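Local coordinates for BRO1 protein (Saccharomyces cerevisiae, PDB 1ZB1) that acts in multivesicular body sorting, recruiting the DOA4 deubiquitinase to endosomes so that cargo is deubiquitinated before lumenal sequestration, and is represented here by its Bro1 domain, at residues L196-D201 / Y208-K213; T218-Q223 / I338-A343. All coordinates share one frame; numbering follows the deposited sequence.

Contact 1 (L196-D201 / Y208-K213); sequences LKLLND and YTLISK
Leu-198 and Leu-210 meet through single methyl groups, CD1 of Leu-198 lying 3.6 Å from CD1 of Leu-210, and the two side chains cross at about a right angle. Such a crossing brings one branch of each leucine to the meeting point rather than laying the chains alongside one another. Both CB atoms head toward the opposite segment. On Leu-198 the first torsion sets CG opposite the carbonyl carbon (chi1 -63°), which carries the branched end across the gap.

A second pair sits beside the first. CD1 of Leu-199 approaches the CG1 side of Ile-211, with CD1 of Leu-199 3.7 Å from CG1 of Ile-211, and the same methyl is 4.0 Å from CG2 of Ile-211. One leucine methyl therefore rests against both branches at the isoleucine CB, the side chains meeting at a slant. The CB of Leu-199 does not aim across the contact; its CD1 branch makes the approach.

The backbones are closest at Leu-198 and Ile-211, whose CA atoms are 7.6 Å apart, so side chains alone bridge the gap. Residues Leu-198 to Asp-201 form a type I beta turn, in which N of Asp-201 donates to O of Leu-198 at 3.1 Å. The turn leads toward helix 208-230, and OD2 of Asp-201 accepts a hydrogen bond from N of Ser-204. Ile-211 also packs on Tyr-262 of helix 242-269.

With no hydrogen bond or salt bridge between the segments and 155 Å² buried in all, the evidence is for apolar van der Waals packing of aliphatic branches at the connected end of an antiparallel helical hairpin.

Contact 2 (T218-Q223 / I338-A343); sequences TCNLFQ and IKALDA
The run 338-343 has no regular secondary structure and passes largely extended beside one turn of helix 208-230, coming nearest where the CA atoms of Asn-220 and Ala-340 stand 8.1 Å apart. At that point the amide end of Asn-220 reaches the methyl of Ala-340, with ND2 of Asn-220 3.4 Å from CB of Ala-340. Both CB atoms are directed into the gap. On Asn-220, CG lies opposite the carbonyl carbon (chi1 -64°), which sends the amide out from the helix toward the passing chain. The pairing of an amide nitrogen with a methyl is van der Waals contact, since carbon offers that nitrogen no acceptor.

The second touch is looser: CD1 of Leu-221 is 4.5 Å from OD2 of Asp-342. This carboxylate has its polar partners elsewhere, OD1 accepting hydrogen bonds from NE2 of His-187 on helix 176-198 and from N of Ile-344. Those bonds, rather than the apolar Leu-221, probably fix its position. Ala-340 faces the helix, whereas the CB atoms of Lys-339 and Leu-341 point away, as expected for an extended chain with alternating side chains.

No hydrogen bond joins the two segments, and they bury just 104 Å² together. The geometry is that of a long irregular connection, between helix 303-322 and helix 349-371, laid over the surface of a helical bundle. It belongs to the Bro1 domain, a largely helical fold grouped with the tetratricopeptide-like families.

Helix 208-230 serves both contacts: its first turns pack on the chain where the preceding helix gives way to a turn in contact 1, and a later turn meets the 338-343 connection in contact 2. Their centres are about 13 Å apart, on the same side of the chain's centre. The segments also touch directly, since N of Leu-341 lies 3.1 Å from O of Lys-213, a probable hydrogen bond, and CD2 of Leu-210 is 4.0 Å from CD2 of Leu-341. Leu-210 thus carries one branch to contact 1 and the other to the connection of contact 2. Along the chain contact 1 is local, whereas contact 2 spans more than a hundred residues.

Contact 1 (L196-D201 / Y208-K213)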
# COMPACT_ATOMS: atom_id res chain seq x y z
N LEU A 196 16.52 -1.46 0.03
CA LEU A 196 17.10 -2.18 -1.10
C LEU A 196 17.82 -1.22 -2.05
O LEU A 196 18.84 -1.58 -2.65
CB LEU A 196 16.01 -2.95 -1.86
CG LEU A 196 15.70 -4.37 -1.38
CD1 LEU A 196 15.41 -4.37 0.10
CD2 LEU A 196 14.50 -4.91 -2.15
N LYS A 197 17.28 -0.02 -2.19
CA LYS A 197 17.88 0.98 -3.07
C LYS A 197 19.28 1.39 -2.59
O LYS A 197 20.23 1.37 -3.37
CB LYS A 197 16.99 2.22 -3.15
CG LYS A 197 17.60 3.35 -3.97
CD LYS A 197 16.69 4.57 -4.00
CE LYS A 197 17.37 5.74 -4.71
NZ LYS A 197 17.83 5.36 -6.08
N LEU A 198 19.40 1.76 -1.32
CA LEU A 198 20.69 2.17 -0.78
C LEU A 198 21.72 1.05 -0.86
O LEU A 198 22.92 1.32 -0.99
CB LEU A 198 20.56 2.64 0.67
CG LEU A 198 19.70 3.88 0.94
CD1 LEU A 198 20.01 4.39 2.33
CD2 LEU A 198 19.98 4.96 -0.09
N LEU A 199 21.26 -0.19 -0.79
CA LEU A 199 22.15 -1.34 -0.87
C LEU A 199 22.66 -1.55 -2.29
O LEU A 199 23.53 -2.38 -2.53
CB LEU A 199 21.43 -2.60 -0.37
CG LEU A 199 21.46 -2.85 1.14
CD1 LEU A 199 21.08 -1.58 1.90
CD2 LEU A 199 20.50 -3.98 1.48
N ASN A 200 22.11 -0.78 -3.23
CA ASN A 200 22.53 -0.86 -4.63
C ASN A 200 23.52 0.26 -4.92
O ASN A 200 24.18 0.27 -5.95
CB ASN A 200 21.33 -0.74 -5.58
CG ASN A 200 20.50 -2.00 -5.65
OD1 ASN A 200 21.04 -3.10 -5.79
ND2 ASN A 200 19.19 -1.86 -5.55
N ASP A 201 23.60 1.21 -3.99
CA ASP A 201 24.52 2.34 -4.13
C ASP A 201 25.85 1.97 -3.48
O ASP A 201 25.93 1.81 -2.26
CB ASP A 201 23.93 3.58 -3.46
CG ASP A 201 24.81 4.81 -3.64
OD1 ASP A 201 25.00 5.24 -4.80
OD2 ASP A 201 25.32 5.33 -2.63
N TYR A 208 27.01 1.80 7.25
CA TYR A 208 26.48 0.81 8.17
C TYR A 208 25.39 1.32 9.10
O TYR A 208 24.31 0.74 9.18
CB TYR A 208 27.63 0.21 8.97
CG TYR A 208 28.67 -0.46 8.10
CD1 TYR A 208 29.98 -0.65 8.55
CD2 TYR A 208 28.35 -0.89 6.81
CE1 TYR A 208 30.94 -1.26 7.74
CE2 TYR A 208 29.30 -1.49 6.00
CZ TYR A 208 30.59 -1.67 6.46
OH TYR A 208 31.52 -2.26 5.64
N THR A 209 25.67 2.41 9.79
CA THR A 209 24.72 2.99 10.72
C THR A 209 23.37 3.32 10.05
O THR A 209 22.31 3.02 10.59
CB THR A 209 25.31 4.27 11.36
OG1 THR A 209 24.35 4.85 12.25
CG2 THR A 209 25.70 5.27 10.29
N LEU A 210 23.43 3.90 8.85
CA LEU A 210 22.21 4.28 8.12
C LEU A 210 21.37 3.05 7.78
O LEU A 210 20.18 2.98 8.13
CB LEU A 210 22.59 5.00 6.82
CG LEU A 210 21.70 6.12 6.26
CD1 LEU A 210 21.90 6.18 4.76
CD2 LEU A 210 20.24 5.88 6.58
N ILE A 211 21.97 2.09 7.09
CA ILE A 211 21.28 0.87 6.69
C ILE A 211 20.64 0.21 7.91
O ILE A 211 19.48 -0.21 7.85
CB ILE A 211 22.26 -0.13 6.01
CG1 ILE A 211 22.64 0.39 4.62
CG2 ILE A 211 21.60 -1.49 5.84
CD1 ILE A 211 23.35 1.71 4.62
N SER A 212 21.38 0.15 9.01
CA SER A 212 20.87 -0.44 10.24
C SER A 212 19.58 0.22 10.73
O SER A 212 18.61 -0.47 11.06
CB SER A 212 21.94 -0.35 11.34
OG SER A 212 21.44 -0.86 12.56
N LYS A 213 19.58 1.55 10.78
CA LYS A 213 18.41 2.30 11.23
C LYS A 213 17.21 2.12 10.30
O LYS A 213 16.09 1.94 10.76
CB LYS A 213 18.76 3.79 11.35
CG LYS A 213 20.01 4.04 12.18
CD LYS A 213 20.41 5.50 12.22
CE LYS A 213 19.56 6.29 13.20
NZ LYS A 213 20.17 7.63 13.47

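Contact 2 (T218-Q223 / I338-A343)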
# COMPACT_ATOMS: atom_id res chain seq x y z
N THR A 218 11.99 -0.88 8.80
CA THR A 218 11.30 -1.84 7.93
C THR A 218 10.69 -2.95 8.79
O THR A 218 9.54 -3.36 8.58
CB THR A 218 12.27 -2.46 6.90
OG1 THR A 218 12.88 -1.41 6.14
CG2 THR A 218 11.51 -3.39 5.95
N CYS A 219 11.47 -3.41 9.76
CA CYS A 219 11.02 -4.45 10.67
C CYS A 219 9.80 -3.98 11.45
O CYS A 219 8.78 -4.66 11.48
CB CYS A 219 12.15 -4.82 11.65
SG CYS A 219 11.57 -5.74 13.09
N ASN A 220 9.90 -2.80 12.06
CA ASN A 220 8.78 -2.27 12.84
C ASN A 220 7.50 -2.13 12.00
O ASN A 220 6.41 -2.41 12.49
CB ASN A 220 9.14 -0.91 13.45
CG ASN A 220 10.29 -0.99 14.46
OD1 ASN A 220 10.50 -2.04 15.09
ND2 ASN A 220 11.01 0.11 14.64
N LEU A 221 7.65 -1.70 10.76
CA LEU A 221 6.50 -1.55 9.87
C LEU A 221 5.81 -2.90 9.59
O LEU A 221 4.58 -3.00 9.65
CB LEU A 221 6.94 -0.90 8.56
CG LEU A 221 6.77 0.62 8.41
CD1 LEU A 221 6.59 1.30 9.76
CD2 LEU A 221 7.98 1.18 7.66
N PHE A 222 6.59 -3.93 9.28
CA PHE A 222 5.99 -5.23 9.03
C PHE A 222 5.42 -5.80 10.33
O PHE A 222 4.51 -6.63 10.31
CB PHE A 222 7.00 -6.17 8.38
CG PHE A 222 7.14 -5.98 6.89
CD1 PHE A 222 6.09 -6.33 6.03
CD2 PHE A 222 8.28 -5.40 6.35
CE1 PHE A 222 6.19 -6.12 4.65
CE2 PHE A 222 8.39 -5.18 4.97
CZ PHE A 222 7.34 -5.54 4.12
N GLN A 223 5.95 -5.34 11.46
CA GLN A 223 5.49 -5.78 12.78
C GLN A 223 4.01 -5.36 12.93
O GLN A 223 3.22 -6.07 13.55
CB GLN A 223 6.34 -5.11 13.87
CG GLN A 223 5.98 -5.48 15.30
CD GLN A 223 6.21 -6.94 15.61
OE1 GLN A 223 5.35 -7.79 15.36
NE2 GLN A 223 7.39 -7.26 16.15
N ILE A 338 19.36 0.44 18.64
CA ILE A 338 19.23 0.80 17.23
C ILE A 338 17.98 1.65 17.09
O ILE A 338 16.87 1.19 17.35
CB ILE A 338 19.08 -0.45 16.34
CG1 ILE A 338 20.26 -1.40 16.57
CG2 ILE A 338 19.02 -0.03 14.88
CD1 ILE A 338 20.18 -2.69 15.77
N LYS A 339 18.17 2.90 16.68
CA LYS A 339 17.07 3.84 16.52
C LYS A 339 16.51 3.86 15.09
O LYS A 339 17.15 4.38 14.17
CB LYS A 339 17.55 5.23 16.93
CG LYS A 339 18.22 5.24 18.30
CD LYS A 339 19.05 6.50 18.51
CE LYS A 339 19.85 6.40 19.80
NZ LYS A 339 20.76 7.57 19.98
N ALA A 340 15.32 3.31 14.93
CA ALA A 340 14.65 3.22 13.63
C ALA A 340 14.49 4.55 12.91
O ALA A 340 14.25 5.59 13.53
CB ALA A 340 13.29 2.55 13.80
N LEU A 341 14.63 4.51 11.58
CA LEU A 341 14.48 5.70 10.75
C LEU A 341 13.47 5.43 9.62
O LEU A 341 13.77 4.70 8.68
CB LEU A 341 15.83 6.09 10.14
CG LEU A 341 15.81 7.33 9.24
CD1 LEU A 341 15.44 8.55 10.06
CD2 LEU A 341 17.18 7.53 8.59
N ASP A 342 12.29 6.03 9.74
CA ASP A 342 11.21 5.91 8.75
C ASP A 342 11.47 6.92 7.64
O ASP A 342 11.39 8.13 7.87
CB ASP A 342 9.87 6.22 9.42
CG ASP A 342 8.67 5.84 8.56
OD1 ASP A 342 8.80 5.81 7.32
OD2 ASP A 342 7.60 5.60 9.14
N ALA A 343 11.76 6.45 6.43
CA ALA A 343 12.07 7.34 5.31
C ALA A 343 10.88 7.71 4.41
O ALA A 343 11.05 8.46 3.44
CB ALA A 343 13.17 6.73 4.46